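Local structure of cytochrome c-552/4 domain-containing protein (Ignicoccus hospitalis KIN4/I, 4QO5) at residues I68-N71 with L72-V75; K126-A129 with Y130-L133; S223-I226 with E227-R230; E252-H255 with G256-W259; V439-L442 with K443-S447. The protein is a membrane-associated octaheme cytochrome c that also binds calcium and probably carries electrons along its chain of hemes. All coordinates share one frame; numbering follows the deposited sequence.

Four of the five contacts sit beside hemes, and the fifth lies beside a calcium site. Contact 2 is nearest the middle of the chain and supplies a lysine ligand to one iron; contact 4 supplies a histidine ligand to another, its centre about 31 Å away. Contact 3 lies closest to contact 4, about 5 Å between nearest atoms. It holds the propionate of a third heme, and both contacts meet other subunits. Contact 1, whose centre is about 24 Å from that of contact 3, touches a heme through Leu72. Contact 5 is at the far end, its centre about 64 Å from that of contact 1, on a long helix next to bound calcium.

Contact 1: I68-N71 with L72-V75; sequences IPAN and LRNV
Arg73 reaches back past Ala70 to Ile68 across one short, weakly bonded helical turn, residues 70-73. Its chain runs extended from CG to NE, and NE donates to Ile68 O at 2.8 Å, the bond bent to 132°; NH2 adds a weak bond to Ile68 O at 2.9 Å. One carbonyl thus takes two N-H groups, the second weakly, near the guanidinium edge but tilted from its plane; NE also makes a weak bond to Leu65 O. Over one face of the guanidinium lies Ala70, whose CB is 3.7 Å from Arg73 NH1. Leu72, buried like Ile68, turns the other way. Its CD1 meets the ring of Pro69, 3.9 Å from CG, while its CB packs at 4.0 Å against Ile68 CG2, the two side chains crossing at about a right angle. Leu72 also rests on Leu85 and Val112 and touches a heme c. Asn71 has CG lodged between its backbone N and carbonyl carbon (chi1 72°), which lays the amide alongside Leu72, OD1 3.8 Å from Leu72 CG. The backbone closes through Leu72 N to Pro69 O. A water donates to Ala70 O and accepts from Asn74 N at 2.8 Å.

Contact 2: K126-A129 with Y130-L133; sequences KAWA and YYNL. With HEC (heme c), chain G.
Trp128 and Asn132 are joined first by backbone: Asn132 N donates to Trp128 O at 2.8 Å, and Leu133 N follows to Ala129 O at 3.2 Å. One water extends the polar network, donating to Ala127 O at 2.8 Å and accepting from Tyr130 N at 3.0 Å. The aromatic contacts come next. Trp128 CE3 approaches Tyr131 CD2 at 3.9 Å, the two side chains crossing at a slant, and Tyr130 CD2 sits above the centre of the Tyr131 ring. The hydroxyl of Tyr130 is hydrogen-bonded to Glu159. All this lies at the start of helix 129-134, with Trp128 as the N-cap residue and a type I turn, Lys126 to Ala129, leading in. The heme contacts come from both sides of that junction. Lys126 is straight until its last torsion (chi4 -77°), which swings NZ onto the iron at 2.2 Å; His239 is the other axial ligand, so this heme has lysine-histidine ligation. Asn132 ND2 gives propionate O2D a nearly linear hydrogen bond, 3.1 Å long at 173°. The same ND2 is also hydrogen-bonded to Gly329 O, and OD1 takes weak hydrogen bonds from His331 N and Phe332 N.

Contact 3: S223-I226 with E227-R230; sequences SFDI and EIAR. With HEC (heme c), chain D.
At the N-terminus of helix 226-229, Asp225 acts as the N-cap: its OD1 accepts from Glu227 N at 2.9 Å, the donor coming from well above the carboxylate plane (62°). CG lies opposite the backbone N across the first side-chain bond (chi1 -170°), which turns the carboxylate toward the first turn. Asp225 O takes Ala229 N at 3.1 Å and, weakly, Ile228 N. The other carboxylate oxygen, OD2, is hydrogen-bonded to His262 of the second subunit. With an alanine in place of Asp225, the amide of Glu227 would probably lose its capping acceptor and His262 of the neighbouring subunit its mate. Ile226 faces the heme: its N donates to propionate O2A at 3.2 Å, almost straight at 175°, and CG2 rests 3.5 Å from CGA of the same propionate. Ile226 CD1 lies over one face of the Arg230 guanidinium, 3.5 Å from NH1, while Arg230 NE hydrogen-bonds a propionate of another heme. Phe224 CE1 touches the heme methyl CMB at 3.5 Å. Glu227 forms salt bridges to Lys269 and to Lys264 of the second subunit. The whole is an aspartate-capped helix start whose first backbone amide grips a heme propionate.

Contact 4: E252-H255 with G256-W259; sequences ESKH and GNIW. With HEC (heme c), chain I.
Ser253 OG reaches forward to accept from Gly256 N at 3.2 Å. The hydroxyl sits between its own backbone N and carbonyl carbon (chi1 77°), a position from which it meets the first turn and is also hydrogen-bonded to Trp250 O in the turn before. The next two side chains both go to one heme, Lys254 to its propionates and His255 to its iron. Lys254 runs straight through CG and then kinks at chi3 (83°), so that CD and CE pass beside the two propionate groups and NZ makes a hydrogen bond of 2.6 Å to O1D; NZ is also hydrogen-bonded to Thr216 O of the third subunit, whose His201 and Arg221 hydrogen-bond the same heme. In His255, CG lies anti to the carbonyl carbon (chi1 -65°), which carries the ring out from the helix start until NE2 meets the iron at 2.1 Å, with His411 as the other axial ligand. Ser253 is thus the N-cap of helix 254-262, placed just after helix 246-252, and the helix opens with the propionate-binding lysine and the heme ligand in succession. Regular i to i+4 bonds follow, Asn257 N to Ser253 O, Ile258 N to Lys254 O and Trp259 N to His255 O, each 3.0 Å. Ile258 packs over the lysine's backbone carbonyl, CD1 3.5 Å from Lys254 O, and against the root of a propionate, the same CD1 3.6 Å from CAD of the heme.

Contact 5: V439-L442 with K443-S447; sequences VLLL and KAWQS
Leu441 covers one face of the Trp445 indole, a CH-pi contact one helical turn apart: CG stands 3.8 Å from the centroid of the six-membered ring and only 15° off its normal. With CG opposite the backbone N (chi1 -174°), Leu441 stands out from the helix, and the indole folds back over it, bringing Trp445 CZ2 to 3.5 Å from Leu441 CD2. Leu442 joins at a slant, its CD2 3.7 Å from Trp445 CE3. Leu441 CD1 also meets Ala444 CB at 4.1 Å. Two neighbouring helices pack on this one, 464-485 through Ile465 on Ala444 and 498-520 through Met508 and Leu512 on Leu440. Beneath the side chains run the ordinary bonds of helix 413-447: Lys443 N to Val439 O at 3.0 Å, then Ala444 N to Leu440 O, Trp445 N to Leu441 O and Gln446 N to Leu442 O, each 2.9 Å. Further out, Lys443 extends from the exposed side, and Gln446 is hydrogen-bonded to Thr353 and Ile354. At the polar edge of the indole, Trp445 NE1 donates to Glu466 OE2, and Glu466 belongs to the calcium site. A leucine in place of Trp445 is likely to leave Glu466 without this N-H and open a gap beside Leu441 and Leu442. This is consistent with a second-shell part for Trp445: the leucines hold the ring, and its N-H probably steadies a carboxylate of the calcium site.

Contact 1: I68-N71 with L72-V75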
# COMPACT_ATOMS: atom_id res chain seq x y z
N ILE A 68 11.66 -32.90 29.19
CA ILE A 68 12.58 -31.80 28.91
C ILE A 68 13.86 -32.12 29.68
O ILE A 68 13.78 -32.49 30.84
CB ILE A 68 12.01 -30.45 29.39
CG1 ILE A 68 10.74 -30.10 28.61
CG2 ILE A 68 13.03 -29.31 29.27
CD1 ILE A 68 10.10 -28.76 29.04
N PRO A 69 15.02 -31.98 29.03
CA PRO A 69 16.29 -32.30 29.71
C PRO A 69 16.44 -31.55 31.04
O PRO A 69 16.14 -30.35 31.12
CB PRO A 69 17.35 -31.83 28.70
CG PRO A 69 16.67 -31.91 27.36
CD PRO A 69 15.21 -31.58 27.62
N ALA A 70 16.88 -32.26 32.07
CA ALA A 70 16.96 -31.72 33.43
C ALA A 70 17.71 -30.39 33.53
O ALA A 70 17.30 -29.51 34.28
CB ALA A 70 17.59 -32.75 34.37
N ASN A 71 18.79 -30.24 32.78
CA ASN A 71 19.56 -29.00 32.80
C ASN A 71 18.82 -27.79 32.21
O ASN A 71 19.28 -26.66 32.35
CB ASN A 71 20.91 -29.18 32.09
CG ASN A 71 20.76 -29.28 30.58
OD1 ASN A 71 19.96 -30.05 30.08
ND2 ASN A 71 21.53 -28.48 29.86
N LEU A 72 17.69 -28.02 31.55
CA LEU A 72 16.91 -26.93 30.95
C LEU A 72 15.68 -26.56 31.76
O LEU A 72 15.05 -25.53 31.49
CB LEU A 72 16.48 -27.30 29.52
CG LEU A 72 17.56 -27.56 28.46
CD1 LEU A 72 16.95 -28.04 27.15
CD2 LEU A 72 18.39 -26.30 28.23
N ARG A 73 15.31 -27.39 32.73
CA ARG A 73 14.03 -27.22 33.43
C ARG A 73 13.95 -25.98 34.31
O ARG A 73 12.89 -25.35 34.43
CB ARG A 73 13.71 -28.44 34.28
CG ARG A 73 13.43 -29.68 33.47
CD ARG A 73 13.16 -30.88 34.36
NE ARG A 73 13.19 -32.09 33.55
CZ ARG A 73 13.58 -33.28 33.97
NH1 ARG A 73 14.01 -33.45 35.22
NH2 ARG A 73 13.57 -34.30 33.13
N ASN A 74 15.07 -25.64 34.94
CA ASN A 74 15.06 -24.61 35.98
C ASN A 74 15.85 -23.36 35.64
O ASN A 74 16.23 -22.60 36.53
CB ASN A 74 15.52 -25.21 37.32
CG ASN A 74 14.68 -26.41 37.74
OD1 ASN A 74 15.17 -27.53 37.81
ND2 ASN A 74 13.40 -26.17 38.02
N VAL A 75 16.10 -23.15 34.35
CA VAL A 75 16.68 -21.88 33.90
C VAL A 75 15.80 -21.28 32.82
O VAL A 75 15.04 -22.00 32.15
CB VAL A 75 18.13 -22.05 33.37
CG1 VAL A 75 19.07 -22.44 34.51
CG2 VAL A 75 18.21 -23.07 32.24
O HOH W 1 17.80 -26.44 34.98

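Contact 2: K126-A129 with Y130-L133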
# COMPACT_ATOMS: atom_id res chain seq x y z
N LYS A 126 2.87 -25.41 4.87
CA LYS A 126 3.94 -24.43 5.09
C LYS A 126 5.29 -25.12 5.26
O LYS A 126 6.28 -24.70 4.68
CB LYS A 126 3.66 -23.57 6.31
CG LYS A 126 2.58 -22.48 6.07
CD LYS A 126 2.29 -21.72 7.37
CE LYS A 126 1.43 -20.50 7.12
NZ LYS A 126 2.34 -19.48 6.55
N ALA A 127 5.32 -26.19 6.06
CA ALA A 127 6.59 -26.86 6.34
C ALA A 127 7.18 -27.44 5.05
O ALA A 127 8.40 -27.52 4.89
CB ALA A 127 6.39 -27.96 7.37
N TRP A 128 6.30 -27.83 4.15
CA TRP A 128 6.67 -28.49 2.90
C TRP A 128 6.78 -27.54 1.72
O TRP A 128 6.90 -27.99 0.57
CB TRP A 128 5.68 -29.62 2.60
CG TRP A 128 5.82 -30.76 3.57
CD1 TRP A 128 5.08 -30.99 4.69
CD2 TRP A 128 6.80 -31.80 3.52
NE1 TRP A 128 5.53 -32.12 5.34
CE2 TRP A 128 6.59 -32.64 4.64
CE3 TRP A 128 7.84 -32.11 2.63
CZ2 TRP A 128 7.37 -33.76 4.89
CZ3 TRP A 128 8.62 -33.24 2.89
CH2 TRP A 128 8.38 -34.04 4.00
N ALA A 129 6.77 -26.24 2.00
CA ALA A 129 6.63 -25.21 0.97
C ALA A 129 7.76 -25.21 -0.07
O ALA A 129 7.52 -24.92 -1.23
CB ALA A 129 6.48 -23.80 1.59
N TYR A 130 8.99 -25.52 0.34
CA TYR A 130 10.06 -25.60 -0.64
C TYR A 130 9.81 -26.74 -1.63
O TYR A 130 9.92 -26.55 -2.84
CB TYR A 130 11.45 -25.75 0.01
CG TYR A 130 12.55 -26.01 -1.00
CD1 TYR A 130 13.22 -24.95 -1.61
CD2 TYR A 130 12.91 -27.31 -1.37
CE1 TYR A 130 14.21 -25.18 -2.53
CE2 TYR A 130 13.90 -27.55 -2.31
CZ TYR A 130 14.55 -26.48 -2.88
OH TYR A 130 15.54 -26.72 -3.80
N TYR A 131 9.47 -27.93 -1.12
CA TYR A 131 9.20 -29.07 -1.99
C TYR A 131 7.92 -28.90 -2.81
O TYR A 131 7.88 -29.27 -4.00
CB TYR A 131 9.20 -30.37 -1.19
CG TYR A 131 10.55 -30.60 -0.56
CD1 TYR A 131 11.62 -31.06 -1.33
CD2 TYR A 131 10.77 -30.32 0.78
CE1 TYR A 131 12.87 -31.26 -0.77
CE2 TYR A 131 12.02 -30.50 1.34
CZ TYR A 131 13.06 -30.97 0.57
OH TYR A 131 14.30 -31.15 1.14
N ASN A 132 6.90 -28.31 -2.20
CA ASN A 132 5.66 -28.03 -2.93
C ASN A 132 5.90 -27.19 -4.17
O ASN A 132 5.31 -27.43 -5.23
CB ASN A 132 4.62 -27.37 -2.03
CG ASN A 132 4.04 -28.33 -1.01
OD1 ASN A 132 4.13 -29.54 -1.16
ND2 ASN A 132 3.44 -27.78 0.06
N LEU A 133 6.80 -26.22 -4.05
CA LEU A 133 7.15 -25.34 -5.15
C LEU A 133 8.21 -25.95 -6.06
O LEU A 133 8.00 -26.07 -7.27
CB LEU A 133 7.68 -23.99 -4.61
CG LEU A 133 7.98 -22.96 -5.68
CD1 LEU A 133 6.71 -22.71 -6.46
CD2 LEU A 133 8.51 -21.67 -5.07
FE HEC G . 1.40 -17.93 5.27
CHA HEC G . 0.32 -20.49 3.20
CHB HEC G . -1.72 -17.76 6.71
CHC HEC G . 2.66 -15.86 7.69
CHD HEC G . 4.33 -17.76 3.60
NA HEC G . -0.36 -18.96 5.05
C1A HEC G . -0.58 -19.93 4.09
C2A HEC G . -1.98 -20.32 4.19
C3A HEC G . -2.55 -19.58 5.16
C4A HEC G . -1.55 -18.69 5.71
CMA HEC G . -4.02 -19.62 5.63
CAA HEC G . -2.64 -21.39 3.30
CBA HEC G . -2.33 -22.81 3.77
CGA HEC G . -1.07 -23.33 3.13
O1A HEC G . -0.18 -23.78 3.89
O2A HEC G . -0.95 -23.28 1.87
NB HEC G . 0.62 -16.98 6.85
C1B HEC G . -0.68 -17.08 7.32
C2B HEC G . -0.75 -16.38 8.60
C3B HEC G . 0.49 -15.91 8.87
C4B HEC G . 1.34 -16.25 7.77
CMB HEC G . -2.02 -16.32 9.47
CAB HEC G . 1.12 -15.18 10.08
CBB HEC G . 0.48 -15.40 11.47
NC HEC G . 3.13 -16.95 5.56
C1C HEC G . 3.48 -16.19 6.65
C2C HEC G . 4.78 -15.56 6.38
C3C HEC G . 5.32 -16.37 5.44
C4C HEC G . 4.24 -17.08 4.79
CMC HEC G . 5.50 -14.94 7.60
CAC HEC G . 6.73 -16.44 4.78
CBC HEC G . 7.98 -16.10 5.64
ND HEC G . 2.18 -18.97 3.63
C1D HEC G . 3.47 -18.71 3.13
C2D HEC G . 3.74 -19.61 2.04
C3D HEC G . 2.50 -20.47 1.91
C4D HEC G . 1.59 -20.02 2.95
CMD HEC G . 5.03 -19.68 1.18
CAD HEC G . 2.27 -21.62 0.91
CBD HEC G . 2.64 -22.95 1.58
CGD HEC G . 2.31 -24.07 0.62
O1D HEC G . 1.09 -24.34 0.41
O2D HEC G . 3.26 -24.69 0.07
O HOH W 2 9.86 -27.29 2.54

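Contact 3: S223-I226 with E227-R230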
# COMPACT_ATOMS: atom_id res chain seq x y z
N SER A 223 12.70 -11.68 20.12
CA SER A 223 11.61 -11.35 21.03
C SER A 223 10.57 -12.47 21.09
O SER A 223 9.93 -12.64 22.12
CB SER A 223 10.95 -10.00 20.69
OG SER A 223 10.42 -10.04 19.37
N PHE A 224 10.42 -13.22 19.99
CA PHE A 224 9.47 -14.35 19.92
C PHE A 224 8.12 -13.97 20.53
O PHE A 224 7.62 -14.63 21.43
CB PHE A 224 10.03 -15.64 20.56
CG PHE A 224 11.20 -16.22 19.82
CD1 PHE A 224 11.02 -16.92 18.64
CD2 PHE A 224 12.49 -16.02 20.30
CE1 PHE A 224 12.11 -17.44 17.96
CE2 PHE A 224 13.59 -16.52 19.61
CZ PHE A 224 13.39 -17.24 18.44
N ASP A 225 7.57 -12.87 20.03
CA ASP A 225 6.46 -12.19 20.67
C ASP A 225 5.14 -12.58 20.00
O ASP A 225 4.97 -12.37 18.80
CB ASP A 225 6.68 -10.67 20.53
CG ASP A 225 5.72 -9.84 21.36
OD1 ASP A 225 4.78 -10.40 21.98
OD2 ASP A 225 5.89 -8.60 21.39
N ILE A 226 4.22 -13.16 20.76
CA ILE A 226 2.93 -13.51 20.17
C ILE A 226 2.13 -12.26 19.82
O ILE A 226 1.22 -12.33 19.00
CB ILE A 226 2.09 -14.48 21.03
CG1 ILE A 226 1.65 -13.81 22.34
CG2 ILE A 226 2.85 -15.79 21.26
CD1 ILE A 226 0.62 -14.65 23.11
N GLU A 227 2.49 -11.12 20.40
CA GLU A 227 1.82 -9.88 20.01
C GLU A 227 2.19 -9.55 18.57
O GLU A 227 1.37 -9.04 17.81
CB GLU A 227 2.13 -8.73 20.98
CG GLU A 227 1.61 -7.39 20.49
CD GLU A 227 1.48 -6.38 21.62
OE1 GLU A 227 1.46 -6.80 22.80
OE2 GLU A 227 1.37 -5.16 21.33
N ILE A 228 3.43 -9.86 18.17
CA ILE A 228 3.79 -9.72 16.77
C ILE A 228 3.13 -10.79 15.89
O ILE A 228 2.63 -10.49 14.80
CB ILE A 228 5.33 -9.71 16.56
CG1 ILE A 228 5.92 -8.43 17.16
CG2 ILE A 228 5.66 -9.81 15.08
CD1 ILE A 228 7.44 -8.28 16.98
N ALA A 229 3.08 -12.03 16.37
CA ALA A 229 2.50 -13.13 15.61
C ALA A 229 1.02 -12.86 15.34
O ALA A 229 0.48 -13.29 14.32
CB ALA A 229 2.67 -14.46 16.35
N ARG A 230 0.37 -12.16 16.25
CA ARG A 230 -1.05 -11.85 16.08
C ARG A 230 -1.34 -10.54 15.38
O ARG A 230 -2.50 -10.13 15.31
CB ARG A 230 -1.70 -11.82 17.45
CG ARG A 230 -1.80 -13.17 18.09
CD ARG A 230 -1.99 -13.06 19.58
NE ARG A 230 -2.46 -14.30 20.14
CZ ARG A 230 -2.77 -14.45 21.41
NH1 ARG A 230 -2.54 -13.43 22.21
NH2 ARG A 230 -3.21 -15.62 21.90
FE HEC D . 9.72 -21.18 23.64
CHA HEC D . 7.33 -19.36 25.29
CHB HEC D . 8.51 -20.04 20.64
CHC HEC D . 12.30 -22.67 22.11
CHD HEC D . 10.66 -22.69 26.57
NA HEC D . 8.23 -19.91 23.08
C1A HEC D . 7.35 -19.26 23.92
C2A HEC D . 6.49 -18.42 23.12
C3A HEC D . 6.82 -18.62 21.84
C4A HEC D . 7.91 -19.56 21.79
CMA HEC D . 6.19 -17.97 20.59
CAA HEC D . 5.35 -17.51 23.69
CBA HEC D . 5.89 -16.07 23.75
CGA HEC D . 4.80 -15.09 24.11
O1A HEC D . 3.74 -15.48 24.68
O2A HEC D . 5.00 -13.89 23.81
NB HEC D . 10.20 -21.34 21.79
C1B HEC D . 9.67 -20.74 20.67
C2B HEC D . 10.53 -20.97 19.56
C3B HEC D . 11.60 -21.65 20.03
C4B HEC D . 11.41 -21.91 21.40
CMB HEC D . 10.21 -20.41 18.15
CAB HEC D . 12.93 -22.13 19.45
CBB HEC D . 13.51 -21.11 18.40
NC HEC D . 11.17 -22.49 24.20
C1C HEC D . 12.19 -22.96 23.43
C2C HEC D . 12.91 -23.98 24.17
C3C HEC D . 12.63 -23.71 25.47
C4C HEC D . 11.41 -22.94 25.46
CMC HEC D . 14.30 -24.43 23.64
CAC HEC D . 13.12 -24.30 26.83
CBC HEC D . 14.59 -24.79 26.92
ND HEC D . 9.12 -21.06 25.58
C1D HEC D . 9.67 -21.76 26.64
C2D HEC D . 9.05 -21.35 27.87
C3D HEC D . 8.00 -20.32 27.48
C4D HEC D . 8.09 -20.21 26.04
CMD HEC D . 9.35 -21.85 29.29
CAD HEC D . 7.07 -19.61 28.47
CBD HEC D . 5.76 -20.41 28.48
CGD HEC D . 4.79 -19.90 29.52
O1D HEC D . 3.68 -20.51 29.67
O2D HEC D . 5.13 -18.91 30.21

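Contact 4: E252-H255 with G256-W259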
# COMPACT_ATOMS: atom_id res chain seq x y z
N GLU A 252 -7.99 -3.10 4.01
CA GLU A 252 -9.13 -2.31 3.53
C GLU A 252 -10.45 -2.73 4.17
O GLU A 252 -11.41 -1.97 4.17
CB GLU A 252 -9.23 -2.30 1.99
CG GLU A 252 -9.56 -3.64 1.34
CD GLU A 252 -10.12 -3.51 -0.09
OE1 GLU A 252 -10.78 -2.49 -0.39
OE2 GLU A 252 -9.94 -4.45 -0.90
N SER A 253 -10.50 -3.94 4.73
CA SER A 253 -11.71 -4.43 5.38
C SER A 253 -12.02 -3.67 6.65
O SER A 253 -11.13 -3.09 7.27
CB SER A 253 -11.55 -5.92 5.74
OG SER A 253 -10.75 -6.11 6.91
N LYS A 254 -13.29 -3.65 7.05
CA LYS A 254 -13.64 -2.98 8.29
C LYS A 254 -12.95 -3.58 9.51
O LYS A 254 -12.61 -2.86 10.44
CB LYS A 254 -15.17 -2.93 8.47
CG LYS A 254 -15.87 -2.24 7.31
CD LYS A 254 -17.39 -2.11 7.51
CE LYS A 254 -17.75 -0.91 8.37
NZ LYS A 254 -19.24 -0.67 8.39
N HIS A 255 -12.73 -4.90 9.51
CA HIS A 255 -11.97 -5.52 10.59
C HIS A 255 -10.62 -4.82 10.73
O HIS A 255 -10.20 -4.48 11.83
CB HIS A 255 -11.66 -6.97 10.26
CG HIS A 255 -12.88 -7.83 10.18
ND1 HIS A 255 -13.00 -8.84 9.25
CD2 HIS A 255 -14.02 -7.83 10.89
CE1 HIS A 255 -14.17 -9.43 9.40
NE2 HIS A 255 -14.80 -8.85 10.39
N GLY A 256 -9.97 -4.61 9.60
CA GLY A 256 -8.66 -3.94 9.58
C GLY A 256 -8.70 -2.48 10.01
O GLY A 256 -7.87 -2.05 10.83
N ASN A 257 -9.66 -1.72 9.48
CA ASN A 257 -9.80 -0.31 9.82
C ASN A 257 -9.92 -0.16 11.33
O ASN A 257 -9.25 0.67 11.94
CB ASN A 257 -11.06 0.31 9.21
CG ASN A 257 -11.15 0.14 7.70
OD1 ASN A 257 -10.16 -0.11 7.01
ND2 ASN A 257 -12.35 0.32 7.18
N ILE A 258 -10.81 -0.96 11.92
CA ILE A 258 -11.06 -0.89 13.36
C ILE A 258 -9.83 -1.32 14.17
O ILE A 258 -9.49 -0.70 15.19
CB ILE A 258 -12.27 -1.77 13.73
CG1 ILE A 258 -13.55 -1.19 13.11
CG2 ILE A 258 -12.45 -1.84 15.23
CD1 ILE A 258 -14.72 -2.18 13.16
N TRP A 259 -9.16 -2.38 13.73
CA TRP A 259 -8.00 -2.87 14.45
C TRP A 259 -6.92 -1.78 14.50
O TRP A 259 -6.36 -1.51 15.57
CB TRP A 259 -7.44 -4.14 13.81
CG TRP A 259 -6.34 -4.75 14.64
CD1 TRP A 259 -6.48 -5.69 15.63
CD2 TRP A 259 -4.93 -4.45 14.57
NE1 TRP A 259 -5.26 -5.98 16.17
CE2 TRP A 259 -4.29 -5.25 15.54
CE3 TRP A 259 -4.16 -3.59 13.78
CZ2 TRP A 259 -2.90 -5.22 15.74
CZ3 TRP A 259 -2.76 -3.56 13.98
CH2 TRP A 259 -2.16 -4.37 14.97
FE HEC I . -16.72 -9.25 11.23
CHA HEC I . -17.64 -6.20 10.00
CHB HEC I . -18.02 -10.78 8.43
CHC HEC I . -15.43 -12.23 12.22
CHD HEC I . -16.14 -7.92 14.28
NA HEC I . -17.62 -8.61 9.55
C1A HEC I . -17.90 -7.29 9.21
C2A HEC I . -18.50 -7.26 7.89
C3A HEC I . -18.61 -8.53 7.48
C4A HEC I . -18.07 -9.40 8.50
CMA HEC I . -19.19 -9.01 6.14
CAA HEC I . -18.98 -6.00 7.09
CBA HEC I . -17.85 -5.51 6.18
CGA HEC I . -18.33 -4.55 5.11
O1A HEC I . -19.56 -4.40 4.94
O2A HEC I . -17.47 -3.95 4.41
NB HEC I . -16.76 -11.16 10.50
C1B HEC I . -17.24 -11.53 9.25
C2B HEC I . -16.77 -12.86 8.95
C3B HEC I . -16.02 -13.26 9.99
C4B HEC I . -16.04 -12.21 10.98
CMB HEC I . -17.14 -13.52 7.60
CAB HEC I . -15.15 -14.53 10.22
CBB HEC I . -14.75 -15.35 8.95
NC HEC I . -15.99 -9.93 12.89
C1C HEC I . -15.44 -11.19 13.11
C2C HEC I . -15.02 -11.29 14.48
C3C HEC I . -15.02 -10.03 14.94
C4C HEC I . -15.77 -9.21 14.02
CMC HEC I . -14.15 -12.50 14.93
CAC HEC I . -14.59 -9.34 16.25
CBC HEC I . -13.34 -9.92 16.95
ND HEC I . -16.88 -7.38 12.01
C1D HEC I . -16.61 -7.06 13.35
C2D HEC I . -16.90 -5.67 13.58
C3D HEC I . -17.35 -5.15 12.25
C4D HEC I . -17.31 -6.26 11.33
CMD HEC I . -16.75 -4.90 14.91
CAD HEC I . -17.78 -3.71 11.92
CBD HEC I . -19.31 -3.70 11.84
CGD HEC I . -19.76 -2.62 10.88
O1D HEC I . -19.73 -2.87 9.64
O2D HEC I . -20.17 -1.52 11.33

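Contact 5: V439-L442 with K443-S447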
# COMPACT_ATOMS: atom_id res chain seq x y z
N VAL A 439 -9.07 -21.59 -22.43
CA VAL A 439 -9.45 -21.92 -23.80
C VAL A 439 -8.85 -20.91 -24.79
O VAL A 439 -8.47 -21.29 -25.90
CB VAL A 439 -11.00 -22.00 -23.96
CG1 VAL A 439 -11.39 -22.15 -25.42
CG2 VAL A 439 -11.53 -23.19 -23.16
N LEU A 440 -8.78 -19.64 -24.40
CA LEU A 440 -8.10 -18.64 -25.22
C LEU A 440 -6.62 -19.01 -25.40
O LEU A 440 -6.06 -18.84 -26.48
CB LEU A 440 -8.24 -17.24 -24.62
CG LEU A 440 -9.66 -16.67 -24.62
CD1 LEU A 440 -9.74 -15.39 -23.81
CD2 LEU A 440 -10.14 -16.42 -26.04
N LEU A 441 -6.00 -19.51 -24.35
CA LEU A 441 -4.61 -19.95 -24.47
C LEU A 441 -4.47 -21.13 -25.44
O LEU A 441 -3.53 -21.18 -26.24
CB LEU A 441 -4.00 -20.30 -23.12
CG LEU A 441 -2.50 -20.64 -23.21
CD1 LEU A 441 -1.72 -19.53 -23.92
CD2 LEU A 441 -1.94 -20.86 -21.84
N LEU A 442 -5.40 -22.08 -25.38
CA LEU A 442 -5.40 -23.19 -26.34
C LEU A 442 -5.54 -22.67 -27.77
O LEU A 442 -4.95 -23.23 -28.70
CB LEU A 442 -6.51 -24.20 -26.03
CG LEU A 442 -6.35 -25.01 -24.74
CD1 LEU A 442 -7.58 -25.88 -24.50
CD2 LEU A 442 -5.10 -25.88 -24.79
N LYS A 443 -6.30 -21.60 -27.96
CA LYS A 443 -6.41 -20.98 -29.27
C LYS A 443 -5.10 -20.33 -29.70
O LYS A 443 -4.72 -20.37 -30.86
CB LYS A 443 -7.54 -19.94 -29.29
CG LYS A 443 -8.93 -20.53 -29.16
CD LYS A 443 -10.02 -19.48 -29.36
CE LYS A 443 -11.39 -20.15 -29.46
NZ LYS A 443 -12.52 -19.20 -29.21
N ALA A 444 -4.40 -19.72 -28.74
CA ALA A 444 -3.11 -19.10 -29.02
C ALA A 444 -2.09 -20.15 -29.46
O ALA A 444 -1.29 -19.91 -30.37
CB ALA A 444 -2.60 -18.36 -27.79
N TRP A 445 -2.11 -21.31 -28.81
CA TRP A 445 -1.19 -22.37 -29.17
C TRP A 445 -1.57 -22.97 -30.53
O TRP A 445 -0.71 -23.27 -31.35
CB TRP A 445 -1.17 -23.46 -28.10
CG TRP A 445 -0.47 -23.07 -26.84
CD1 TRP A 445 0.54 -22.16 -26.70
CD2 TRP A 445 -0.74 -23.60 -25.54
NE1 TRP A 445 0.92 -22.09 -25.38
CE2 TRP A 445 0.15 -22.96 -24.65
CE3 TRP A 445 -1.63 -24.55 -25.04
CZ2 TRP A 445 0.16 -23.24 -23.28
CZ3 TRP A 445 -1.62 -24.82 -23.68
CH2 TRP A 445 -0.73 -24.17 -22.82
N GLN A 446 -2.87 -23.12 -30.75
CA GLN A 446 -3.38 -23.68 -32.00
C GLN A 446 -3.05 -22.82 -33.22
O GLN A 446 -2.81 -23.33 -34.31
CB GLN A 446 -4.90 -23.86 -31.92
CG GLN A 446 -5.49 -24.69 -33.04
CD GLN A 446 -5.27 -26.18 -32.84
OE1 GLN A 446 -5.57 -26.73 -31.78
NE2 GLN A 446 -4.77 -26.84 -33.87
N SER A 447 -3.04 -21.50 -33.03
CA SER A 447 -2.87 -20.57 -34.14
C SER A 447 -1.41 -20.19 -34.36
O SER A 447 -1.07 -19.55 -35.35
CB SER A 447 -3.71 -19.31 -33.92
OG SER A 447 -3.11 -18.46 -32.96